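Local coordinates for protein gamma-glutamyltranspeptidase (Streptomyces lincolnensis, PDB 6J3A) that is an LmbA-like homologue of the gamma-glutamyltranspeptidases and probably works, like that family, as an N-terminal-nucleophile enzyme, at residues A39-A44 with M116-D121; H350-G355 with A362-H367; N540-G545 with R550-G555. One frame throughout, in Å; residues are numbered along the deposited sequence.

Interaction 1: A39-A44 with M116-D121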
ATOM      1  N   ALA A  39     -13.397 -12.060   6.673  1.00 27.26           N
ATOM      2  CA  ALA A  39     -12.123 -11.513   6.240  1.00 27.34           C
ATOM      3  C   ALA A  39     -11.073 -11.617   7.326  1.00 27.01           C
ATOM      4  O   ALA A  39      -9.969 -12.093   7.087  1.00 27.58           O
ATOM      5  CB  ALA A  39     -12.294 -10.062   5.826  1.00 27.57           C
ATOM      6  N   ALA A  40     -11.435 -11.172   8.520  1.00 26.83           N
ATOM      7  CA  ALA A  40     -10.500 -11.128   9.633  1.00 26.81           C
ATOM      8  C   ALA A  40     -10.028 -12.521  10.060  1.00 26.84           C
ATOM      9  O   ALA A  40      -8.862 -12.696  10.432  1.00 25.37           O
ATOM     10  CB  ALA A  40     -11.127 -10.406  10.802  1.00 26.89           C
ATOM     11  N   VAL A  41     -10.933 -13.499  10.009  1.00 27.00           N
ATOM     12  CA  VAL A  41     -10.576 -14.887  10.281  1.00 28.15           C
ATOM     13  C   VAL A  41      -9.493 -15.335   9.299  1.00 27.83           C
ATOM     14  O   VAL A  41      -8.427 -15.792   9.718  1.00 28.41           O
ATOM     15  CB  VAL A  41     -11.799 -15.832  10.232  1.00 29.72           C
ATOM     16  CG1 VAL A  41     -11.368 -17.294  10.345  1.00 30.82           C
ATOM     17  CG2 VAL A  41     -12.754 -15.518  11.377  1.00 29.79           C
ATOM     18  N   ALA A  42      -9.754 -15.168   8.006  1.00 26.97           N
ATOM     19  CA  ALA A  42      -8.772 -15.520   6.970  1.00 26.40           C
ATOM     20  C   ALA A  42      -7.418 -14.867   7.191  1.00 25.93           C
ATOM     21  O   ALA A  42      -6.386 -15.541   7.200  1.00 25.58           O
ATOM     22  CB  ALA A  42      -9.292 -15.138   5.607  1.00 26.06           C
ATOM     23  N   GLY A  43      -7.441 -13.553   7.373  1.00 24.91           N
ATOM     24  CA  GLY A  43      -6.228 -12.787   7.643  1.00 25.24           C
ATOM     25  C   GLY A  43      -5.458 -13.276   8.856  1.00 25.32           C
ATOM     26  O   GLY A  43      -4.233 -13.298   8.846  1.00 25.13           O
ATOM     27  N   ALA A  44      -6.181 -13.680   9.897  1.00 26.15           N
ATOM     28  CA  ALA A  44      -5.574 -14.104  11.162  1.00 26.78           C
ATOM     29  C   ALA A  44      -4.760 -15.372  11.016  1.00 26.81           C
ATOM     30  O   ALA A  44      -3.684 -15.488  11.586  1.00 28.05           O
ATOM     31  CB  ALA A  44      -6.642 -14.305  12.217  1.00 27.40           C
ATOM     32  N   MET A 116     -13.142 -19.192  15.707  1.00 30.98           N
ATOM     33  CA  MET A 116     -14.214 -20.112  15.356  1.00 32.58           C
ATOM     34  C   MET A 116     -15.545 -19.525  15.770  1.00 32.65           C
ATOM     35  O   MET A 116     -16.515 -19.635  15.037  1.00 31.27           O
ATOM     36  CB  MET A 116     -14.028 -21.479  16.029  1.00 33.69           C
ATOM     37  CG  MET A 116     -12.941 -22.366  15.443  1.00 34.11           C
ATOM     38  SD  MET A 116     -12.902 -22.464  13.645  1.00 33.94           S
ATOM     39  CE  MET A 116     -11.675 -21.204  13.303  1.00 33.77           C
ATOM     40  N   LEU A 117     -15.587 -18.918  16.955  1.00 33.92           N
ATOM     41  CA  LEU A 117     -16.811 -18.273  17.430  1.00 35.49           C
ATOM     42  C   LEU A 117     -17.212 -17.132  16.512  1.00 35.41           C
ATOM     43  O   LEU A 117     -18.377 -17.015  16.129  1.00 36.20           O
ATOM     44  CB  LEU A 117     -16.666 -17.732  18.861  1.00 36.31           C
ATOM     45  CG  LEU A 117     -17.350 -18.493  20.003  1.00 37.84           C
ATOM     46  CD1 LEU A 117     -17.282 -17.651  21.264  1.00 38.04           C
ATOM     47  CD2 LEU A 117     -18.805 -18.856  19.741  1.00 38.24           C
ATOM     48  N   LEU A 118     -16.235 -16.295  16.172  1.00 34.24           N
ATOM     49  CA  LEU A 118     -16.461 -15.182  15.259  1.00 33.47           C
ATOM     50  C   LEU A 118     -17.050 -15.662  13.937  1.00 31.80           C
ATOM     51  O   LEU A 118     -18.094 -15.185  13.503  1.00 31.63           O
ATOM     52  CB  LEU A 118     -15.165 -14.410  15.017  1.00 33.50           C
ATOM     53  CG  LEU A 118     -15.357 -13.038  14.355  1.00 34.13           C
ATOM     54  CD1 LEU A 118     -16.075 -12.037  15.253  1.00 34.65           C
ATOM     55  CD2 LEU A 118     -14.012 -12.472  13.948  1.00 34.60           C
ATOM     56  N   LEU A 119     -16.385 -16.623  13.322  1.00 30.93           N
ATOM     57  CA  LEU A 119     -16.862 -17.208  12.082  1.00 31.10           C
ATOM     58  C   LEU A 119     -18.283 -17.768  12.219  1.00 31.70           C
ATOM     59  O   LEU A 119     -19.122 -17.544  11.365  1.00 31.61           O
ATOM     60  CB  LEU A 119     -15.897 -18.302  11.599  1.00 30.46           C
ATOM     61  CG  LEU A 119     -15.980 -18.747  10.132  1.00 30.39           C
ATOM     62  CD1 LEU A 119     -15.782 -17.584   9.170  1.00 30.87           C
ATOM     63  CD2 LEU A 119     -14.950 -19.825   9.837  1.00 29.76           C
ATOM     64  N   ARG A 120     -18.556 -18.459  13.313  1.00 33.50           N
ATOM     65  CA  ARG A 120     -19.841 -19.128  13.495  1.00 34.27           C
ATOM     66  C   ARG A 120     -20.993 -18.148  13.689  1.00 34.03           C
ATOM     67  O   ARG A 120     -22.067 -18.327  13.104  1.00 33.57           O
ATOM     68  CB  ARG A 120     -19.772 -20.078  14.689  1.00 35.10           C
ATOM     69  CG  ARG A 120     -20.993 -20.979  14.837  1.00 36.30           C
ATOM     70  CD  ARG A 120     -21.087 -21.587  16.218  1.00 37.55           C
ATOM     71  NE  ARG A 120     -21.232 -20.562  17.254  1.00 39.10           N
ATOM     72  CZ  ARG A 120     -21.528 -20.787  18.532  1.00 39.48           C
ATOM     73  NH1 ARG A 120     -21.727 -22.021  18.991  1.00 39.41           N
ATOM     74  NH2 ARG A 120     -21.631 -19.757  19.367  1.00 39.45           N
ATOM     75  N   ASP A 121     -20.767 -17.137  14.526  1.00 33.91           N
ATOM     76  CA  ASP A 121     -21.809 -16.171  14.900  1.00 34.71           C
ATOM     77  C   ASP A 121     -21.966 -15.019  13.905  1.00 35.61           C
ATOM     78  O   ASP A 121     -23.093 -14.649  13.574  1.00 38.07           O
ATOM     79  CB  ASP A 121     -21.549 -15.611  16.310  1.00 33.66           C
ATOM     80  CG  ASP A 121     -21.758 -16.648  17.408  1.00 32.66           C
ATOM     81  OD1 ASP A 121     -22.197 -17.777  17.119  1.00 32.93           O
ATOM     82  OD2 ASP A 121     -21.484 -16.335  18.580  1.00 31.82           O
TER
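Where Val41 meets Leu118 and Leu119, every touching group is aliphatic; the flat groups lie one residue further on, where the Arg120 guanidinium carries Asp121 OD2 at its edge, in its plane. Asp121 OD1 takes the salt bridge, with Arg120 NE 3.0 Å away. NE comes from above the carboxylate plane, while OD1 is itself tilted from the guanidinium plane, and a weak second bond runs from Arg120 NH2 to the same oxygen. Arg120 NH1 continues to Glu210 of helix 205-217 and Asp121 OD2 to Tyr257 OH, tying this polar side of helix 111-122 to its surroundings.

The contact proper joins helices 36-50 and 111-122, whose CA atoms come within 6.9 Å at Val41 and Leu119. Both close contacts are made by one methyl, CG2 of Val41. Val41 CG1 stands anti to the backbone N (chi1 173°), which leaves CG2 anti to the carbonyl carbon and facing the other helix. CG2 lies 4.2 Å from Leu118 CD2 and also 4.2 Å from Leu119 CB, so it touches two successive residues of helix 111-122. The side chains of Val41 and Leu118 run antiparallel past each other, meeting at CG2 and CD2. Val130 of helix 127-140 also packs on Val41, and Ile209 of helix 205-217 on Leu119.

All three touching residues are buried, and they bring only carbon to the contact. The helices are therefore held here by van der Waals contact between branched side chains, while the Arg120-Asp121 pair takes no part.

Interaction 2: H350-G355 with A362-H367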
ATOM      1  N   HIS A 350       9.913   9.956  38.283  1.00 37.86           N
ATOM      2  CA  HIS A 350      10.688   8.708  38.194  1.00 38.60           C
ATOM      3  C   HIS A 350      10.093   7.629  39.110  1.00 39.63           C
ATOM      4  O   HIS A 350      10.702   6.580  39.328  1.00 40.14           O
ATOM      5  CB  HIS A 350      12.137   8.981  38.601  1.00 38.43           C
ATOM      6  CG  HIS A 350      12.906   9.771  37.593  1.00 39.70           C
ATOM      7  ND1 HIS A 350      14.152   9.389  37.145  1.00 40.41           N
ATOM      8  CD2 HIS A 350      12.602  10.915  36.935  1.00 41.20           C
ATOM      9  CE1 HIS A 350      14.589  10.271  36.265  1.00 41.03           C
ATOM     10  NE2 HIS A 350      13.667  11.206  36.117  1.00 41.31           N
ATOM     11  N   GLU A 351       8.892   7.896  39.618  1.00 41.34           N
ATOM     12  CA  GLU A 351       8.268   7.129  40.685  1.00 42.22           C
ATOM     13  C   GLU A 351       7.019   6.453  40.133  1.00 41.78           C
ATOM     14  O   GLU A 351       6.321   7.011  39.273  1.00 41.27           O
ATOM     15  CB  GLU A 351       7.884   8.064  41.840  1.00 44.37           C
ATOM     16  CG  GLU A 351       9.012   8.396  42.818  1.00 47.06           C
ATOM     17  CD  GLU A 351      10.096   9.291  42.229  1.00 49.57           C
ATOM     18  OE1 GLU A 351       9.772  10.400  41.746  1.00 52.68           O
ATOM     19  OE2 GLU A 351      11.282   8.892  42.255  1.00 52.70           O
ATOM     20  N   LEU A 352       6.747   5.248  40.621  1.00 40.62           N
ATOM     21  CA  LEU A 352       5.492   4.573  40.324  1.00 40.73           C
ATOM     22  C   LEU A 352       4.475   5.007  41.378  1.00 40.87           C
ATOM     23  O   LEU A 352       4.689   4.776  42.564  1.00 41.45           O
ATOM     24  CB  LEU A 352       5.678   3.058  40.346  1.00 39.53           C
ATOM     25  CG  LEU A 352       4.500   2.250  39.800  1.00 39.24           C
ATOM     26  CD1 LEU A 352       4.385   2.460  38.299  1.00 39.28           C
ATOM     27  CD2 LEU A 352       4.666   0.770  40.113  1.00 39.61           C
ATOM     28  N   ARG A 353       3.382   5.640  40.946  1.00 39.46           N
ATOM     29  CA  ARG A 353       2.434   6.287  41.868  1.00 39.38           C
ATOM     30  C   ARG A 353       0.994   5.857  41.607  1.00 39.08           C
ATOM     31  O   ARG A 353       0.231   6.613  41.000  1.00 39.04           O
ATOM     32  CB  ARG A 353       2.530   7.809  41.733  1.00 39.71           C
ATOM     33  CG  ARG A 353       3.878   8.387  42.140  1.00 41.41           C
ATOM     34  CD  ARG A 353       4.341   9.454  41.162  1.00 42.32           C
ATOM     35  NE  ARG A 353       3.866  10.792  41.506  1.00 43.30           N
ATOM     36  CZ  ARG A 353       3.526  11.759  40.641  1.00 43.31           C
ATOM     37  NH1 ARG A 353       3.552  11.579  39.324  1.00 42.65           N
ATOM     38  NH2 ARG A 353       3.134  12.938  41.109  1.00 44.18           N
ATOM     39  N   PRO A 354       0.606   4.654  42.074  1.00 37.81           N
ATOM     40  CA  PRO A 354      -0.780   4.238  41.895  1.00 37.98           C
ATOM     41  C   PRO A 354      -1.683   4.979  42.855  1.00 38.25           C
ATOM     42  O   PRO A 354      -1.257   5.353  43.947  1.00 39.12           O
ATOM     43  CB  PRO A 354      -0.760   2.743  42.236  1.00 37.96           C
ATOM     44  CG  PRO A 354       0.451   2.540  43.074  1.00 37.80           C
ATOM     45  CD  PRO A 354       1.335   3.755  42.982  1.00 37.28           C
ATOM     46  N   GLY A 355      -2.923   5.184  42.442  1.00 38.52           N
ATOM     47  CA  GLY A 355      -3.883   5.908  43.250  1.00 38.23           C
ATOM     48  C   GLY A 355      -4.749   4.998  44.086  1.00 37.89           C
ATOM     49  O   GLY A 355      -4.553   3.774  44.123  1.00 35.65           O
ATOM     50  N   ALA A 362      -3.524   0.665  47.636  1.00 46.30           N
ATOM     51  CA  ALA A 362      -2.883  -0.037  46.537  1.00 44.59           C
ATOM     52  C   ALA A 362      -1.887  -1.064  47.070  1.00 45.14           C
ATOM     53  O   ALA A 362      -0.986  -0.719  47.848  1.00 42.34           O
ATOM     54  CB  ALA A 362      -2.173   0.962  45.640  1.00 44.58           C
ATOM     55  N   ARG A 363      -2.064  -2.319  46.660  1.00 46.03           N
ATOM     56  CA  ARG A 363      -1.114  -3.379  46.993  1.00 48.59           C
ATOM     57  C   ARG A 363      -0.385  -3.843  45.741  1.00 48.61           C
ATOM     58  O   ARG A 363      -0.997  -4.300  44.767  1.00 49.57           O
ATOM     59  CB  ARG A 363      -1.769  -4.572  47.696  1.00 51.82           C
ATOM     60  CG  ARG A 363      -0.860  -5.163  48.780  1.00 55.38           C
ATOM     61  CD  ARG A 363      -0.828  -6.681  48.821  1.00 56.61           C
ATOM     62  NE  ARG A 363      -2.034  -7.236  49.429  1.00 57.57           N
ATOM     63  CZ  ARG A 363      -2.191  -8.510  49.786  1.00 58.41           C
ATOM     64  NH1 ARG A 363      -3.344  -8.893  50.334  1.00 59.02           N
ATOM     65  NH2 ARG A 363      -1.211  -9.404  49.611  1.00 55.83           N
ATOM     66  N   LEU A 364       0.935  -3.734  45.801  1.00 47.32           N
ATOM     67  CA  LEU A 364       1.803  -3.947  44.661  1.00 45.59           C
ATOM     68  C   LEU A 364       2.561  -5.254  44.839  1.00 43.82           C
ATOM     69  O   LEU A 364       2.769  -5.723  45.961  1.00 43.79           O
ATOM     70  CB  LEU A 364       2.796  -2.783  44.550  1.00 46.97           C
ATOM     71  CG  LEU A 364       2.285  -1.441  44.016  1.00 47.56           C
ATOM     72  CD1 LEU A 364       3.305  -0.333  44.280  1.00 48.31           C
ATOM     73  CD2 LEU A 364       1.974  -1.543  42.526  1.00 47.51           C
ATOM     74  N   SER A 365       2.974  -5.838  43.721  1.00 41.96           N
ATOM     75  CA  SER A 365       3.891  -6.983  43.742  1.00 39.74           C
ATOM     76  C   SER A 365       5.237  -6.591  44.344  1.00 39.43           C
ATOM     77  O   SER A 365       5.694  -5.453  44.202  1.00 35.06           O
ATOM     78  CB  SER A 365       4.102  -7.560  42.333  1.00 39.08           C
ATOM     79  OG  SER A 365       5.455  -7.919  42.096  1.00 37.57           O
ATOM     80  N   ALA A 366       5.872  -7.563  44.993  1.00 41.59           N
ATOM     81  CA  ALA A 366       7.194  -7.386  45.601  1.00 42.98           C
ATOM     82  C   ALA A 366       8.260  -6.997  44.560  1.00 45.28           C
ATOM     83  O   ALA A 366       9.215  -6.289  44.880  1.00 44.50           O
ATOM     84  CB  ALA A 366       7.597  -8.656  46.333  1.00 42.39           C
ATOM     85  N   HIS A 367       8.068  -7.452  43.320  1.00 47.85           N
ATOM     86  CA  HIS A 367       8.923  -7.106  42.171  1.00 50.53           C
ATOM     87  C   HIS A 367       8.688  -5.736  41.496  1.00 51.51           C
ATOM     88  O   HIS A 367       9.420  -5.362  40.562  1.00 50.45           O
ATOM     89  CB  HIS A 367       8.749  -8.180  41.102  1.00 52.52           C
ATOM     90  CG  HIS A 367       9.336  -9.494  41.477  1.00 54.22           C
ATOM     91  ND1 HIS A 367       8.616 -10.479  42.123  1.00 55.40           N
ATOM     92  CD2 HIS A 367      10.585  -9.985  41.306  1.00 55.27           C
ATOM     93  CE1 HIS A 367       9.397 -11.523  42.328  1.00 57.04           C
ATOM     94  NE2 HIS A 367      10.597 -11.249  41.844  1.00 57.64           N
TER
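Leu352 makes the first contact of 350-355: its CD2 methyl comes within 4.3 Å of Leu364 CD2. Both segments belong to the long loop between helix 334-341 and strand 424-428, folded here against helix 299-319, where Leu352 rests on Ala314. Arg353, next in sequence, points away from 362-367.

At Pro354, CB leaves CA toward 362-367, and CG makes the closest contacts. It sits 4.0 Å from Ala362 CB and 4.2 Å from Leu364 CD1, bridging the two residues that flank Arg363. Ala362 CB is also 4.1 Å from Pro354 CB, so the methyl lies against two atoms of the ring. At Gly355 the carbonyl O is 4.0 Å from the same Ala362 CB.

The two segments thus meet largely through aliphatic carbon, without backbone pairing between them. Three backbone atoms find their polar partners outside the contact: Arg353 O accepts from Arg340 NH2, Gly355 N donates to Asp315 OD1, and Gly355 O accepts from Trp319 NE1. What closes the contact itself is hydrophobic packing of partly exposed leucine, proline and alanine side chains.

Interaction 3: N540-G545 with R550-G555; sequences NDSFPG and RGMRPG
Arg550 begins the return arm of an antiparallel, hairpin-like loop between strands 538-540 and 556-560 by reaching back to Gly545. Its side chain bends at chi2 and chi3, which brings NE to 2.8 Å from Gly545 O, in the carbonyl plane and at the guanidinium edge. NH2 donates a hydrogen bond to a water whose oxygen also lies 2.8 Å from Pro544 O; Trp464 adds a cation-pi contact and Thr463 O binds NH1, so several partners fix this group.

Gly551 O then accepts from Gly545 N at 2.9 Å, almost straight at 173°. Met552 follows, with its SD 4.3 Å from Pro544 CD.

Arg553 is held twice by Asp541. Its backbone N bonds to Asp541 O at 3.0 Å, and its NH1 forms a salt bridge to Asp541 OD2 at 2.8 Å. The two side chains extend in parallel with their flat groups turned 56° apart, and NH1 meets OD2 on the anti side of the carboxylate, somewhat out of its plane.

Gly555 ends the arm at Ser542, the centre of an inverse gamma turn, whose N is bound by Asn540 OD1 in an Asx turn. With the serine hydroxyl anti to its own backbone N, Gly555 N donates to Ser542 OG, 3.1 Å away with 157° at the hydrogen.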
ATOM      1  N   ASN A 540       7.100   5.624  27.043  1.00 31.40           N
ATOM      2  CA  ASN A 540       7.926   5.541  28.257  1.00 32.10           C
ATOM      3  C   ASN A 540       8.019   4.105  28.771  1.00 32.24           C
ATOM      4  O   ASN A 540       7.213   3.251  28.389  1.00 29.76           O
ATOM      5  CB  ASN A 540       7.414   6.500  29.344  1.00 31.92           C
ATOM      6  CG  ASN A 540       6.221   5.959  30.113  1.00 31.41           C
ATOM      7  OD1 ASN A 540       6.373   5.133  31.012  1.00 31.97           O
ATOM      8  ND2 ASN A 540       5.035   6.458  29.796  1.00 30.15           N
ATOM      9  N   ASP A 541       9.005   3.864  29.637  1.00 33.91           N
ATOM     10  CA  ASP A 541       9.199   2.551  30.284  1.00 36.18           C
ATOM     11  C   ASP A 541       9.291   2.677  31.809  1.00 36.44           C
ATOM     12  O   ASP A 541       9.916   1.841  32.472  1.00 37.87           O
ATOM     13  CB  ASP A 541      10.468   1.853  29.762  1.00 37.69           C
ATOM     14  CG  ASP A 541      10.326   1.329  28.348  1.00 38.13           C
ATOM     15  OD1 ASP A 541       9.338   0.619  28.034  1.00 40.36           O
ATOM     16  OD2 ASP A 541      11.245   1.611  27.559  1.00 38.02           O
ATOM     17  N   SER A 542       8.644   3.698  32.367  1.00 35.59           N
ATOM     18  CA  SER A 542       8.706   3.964  33.808  1.00 35.04           C
ATOM     19  C   SER A 542       7.564   3.270  34.558  1.00 34.54           C
ATOM     20  O   SER A 542       6.707   3.902  35.159  1.00 32.90           O
ATOM     21  CB  SER A 542       8.728   5.469  34.075  1.00 34.66           C
ATOM     22  OG  SER A 542       9.046   5.726  35.425  1.00 34.16           O
ATOM     23  N   PHE A 543       7.611   1.945  34.527  1.00 36.47           N
ATOM     24  CA  PHE A 543       6.635   1.056  35.172  1.00 37.58           C
ATOM     25  C   PHE A 543       7.156  -0.376  34.974  1.00 38.85           C
ATOM     26  O   PHE A 543       7.951  -0.604  34.059  1.00 41.14           O
ATOM     27  CB  PHE A 543       5.256   1.202  34.522  1.00 37.37           C
ATOM     28  CG  PHE A 543       5.284   1.047  33.031  1.00 38.36           C
ATOM     29  CD1 PHE A 543       5.339  -0.222  32.454  1.00 39.17           C
ATOM     30  CD2 PHE A 543       5.295   2.163  32.203  1.00 37.94           C
ATOM     31  CE1 PHE A 543       5.403  -0.376  31.082  1.00 39.70           C
ATOM     32  CE2 PHE A 543       5.342   2.016  30.829  1.00 38.51           C
ATOM     33  CZ  PHE A 543       5.399   0.745  30.266  1.00 39.77           C
ATOM     34  N   PRO A 544       6.723  -1.346  35.804  1.00 39.27           N
ATOM     35  CA  PRO A 544       7.181  -2.731  35.592  1.00 38.74           C
ATOM     36  C   PRO A 544       6.626  -3.355  34.311  1.00 39.11           C
ATOM     37  O   PRO A 544       5.401  -3.395  34.120  1.00 39.76           O
ATOM     38  CB  PRO A 544       6.646  -3.478  36.819  1.00 38.60           C
ATOM     39  CG  PRO A 544       5.553  -2.628  37.343  1.00 38.95           C
ATOM     40  CD  PRO A 544       5.934  -1.215  37.037  1.00 39.55           C
ATOM     41  N   GLY A 545       7.529  -3.836  33.455  1.00 37.48           N
ATOM     42  CA  GLY A 545       7.148  -4.425  32.178  1.00 36.22           C
ATOM     43  C   GLY A 545       6.348  -5.704  32.356  1.00 35.33           C
ATOM     44  O   GLY A 545       6.498  -6.401  33.364  1.00 36.19           O
ATOM     45  N   ARG A 550      10.702  -8.663  33.725  1.00 34.89           N
ATOM     46  CA  ARG A 550       9.814  -7.696  34.418  1.00 35.88           C
ATOM     47  C   ARG A 550      10.502  -6.503  35.101  1.00 37.52           C
ATOM     48  O   ARG A 550      10.055  -6.054  36.168  1.00 42.92           O
ATOM     49  CB  ARG A 550       8.926  -8.375  35.485  1.00 35.04           C
ATOM     50  CG  ARG A 550       8.281  -9.699  35.128  1.00 36.29           C
ATOM     51  CD  ARG A 550       7.170  -9.532  34.120  1.00 36.75           C
ATOM     52  NE  ARG A 550       5.994  -8.820  34.620  1.00 36.40           N
ATOM     53  CZ  ARG A 550       4.919  -9.381  35.173  1.00 36.00           C
ATOM     54  NH1 ARG A 550       4.832 -10.693  35.370  1.00 35.18           N
ATOM     55  NH2 ARG A 550       3.909  -8.603  35.539  1.00 37.48           N
ATOM     56  N   GLY A 551      11.564  -5.967  34.522  1.00 37.27           N
ATOM     57  CA  GLY A 551      12.126  -4.741  35.079  1.00 39.20           C
ATOM     58  C   GLY A 551      11.305  -3.479  34.780  1.00 39.99           C
ATOM     59  O   GLY A 551      10.318  -3.507  34.038  1.00 39.34           O
ATOM     60  N   MET A 552      11.692  -2.378  35.415  1.00 41.73           N
ATOM     61  CA  MET A 552      11.253  -1.032  35.019  1.00 42.95           C
ATOM     62  C   MET A 552      12.446  -0.093  34.849  1.00 42.80           C
ATOM     63  O   MET A 552      13.510  -0.326  35.423  1.00 42.07           O
ATOM     64  CB  MET A 552      10.248  -0.474  36.032  1.00 44.31           C
ATOM     65  CG  MET A 552      10.752   0.473  37.107  1.00 45.27           C
ATOM     66  SD  MET A 552       9.387   0.997  38.172  1.00 45.53           S
ATOM     67  CE  MET A 552       9.487   2.776  37.990  1.00 46.33           C
ATOM     68  N   ARG A 553      12.263   0.954  34.050  1.00 43.37           N
ATOM     69  CA  ARG A 553      13.318   1.942  33.812  1.00 46.19           C
ATOM     70  C   ARG A 553      12.814   3.313  34.254  1.00 45.41           C
ATOM     71  O   ARG A 553      12.085   3.968  33.511  1.00 43.45           O
ATOM     72  CB  ARG A 553      13.723   1.942  32.340  1.00 49.81           C
ATOM     73  CG  ARG A 553      14.292   0.609  31.863  1.00 53.40           C
ATOM     74  CD  ARG A 553      14.102   0.379  30.365  1.00 58.86           C
ATOM     75  NE  ARG A 553      15.260   0.793  29.543  1.00 64.65           N
ATOM     76  CZ  ARG A 553      15.213   1.449  28.368  1.00 67.53           C
ATOM     77  NH1 ARG A 553      14.060   1.843  27.819  1.00 69.32           N
ATOM     78  NH2 ARG A 553      16.349   1.743  27.730  1.00 66.53           N
ATOM     79  N   PRO A 554      13.175   3.738  35.483  1.00 46.39           N
ATOM     80  CA  PRO A 554      12.631   4.978  36.034  1.00 45.38           C
ATOM     81  C   PRO A 554      12.923   6.209  35.186  1.00 42.81           C
ATOM     82  O   PRO A 554      14.059   6.406  34.757  1.00 42.16           O
ATOM     83  CB  PRO A 554      13.327   5.098  37.396  1.00 46.24           C
ATOM     84  CG  PRO A 554      13.657   3.703  37.776  1.00 47.04           C
ATOM     85  CD  PRO A 554      13.988   3.016  36.486  1.00 47.68           C
ATOM     86  N   GLY A 555      11.883   7.006  34.950  1.00 41.22           N
ATOM     87  CA  GLY A 555      11.970   8.242  34.167  1.00 40.39           C
ATOM     88  C   GLY A 555      12.369   8.117  32.701  1.00 39.26           C
ATOM     89  O   GLY A 555      12.728   9.117  32.076  1.00 40.27           O
TER
HETATM   90  O   HOH W   1       3.927  -5.686  34.897  1.00 33.48           O

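How the interactions relate
Interactions 2 and 3 are neighbours, with centres 11 Å apart. Leu352 joins them: its CD2 lies 3.9 Å from Pro544 CD and its CD1 4.1 Å from Phe543 CB. At the start of 350-355, His350 O comes within 3.6 Å of Pro554 CB. Helix 299-319 backs both contacts, touching Leu352, Pro354 and Ala362 as well as Phe543 and Pro544. Interaction 1 stands apart, across the chain's centre; its own centre is 39 Å from that of interaction 2 and 36 Å from that of interaction 3. Its nearest atoms remain about 25 Å from interaction 3 and about 32 Å from interaction 2, and it touches neither.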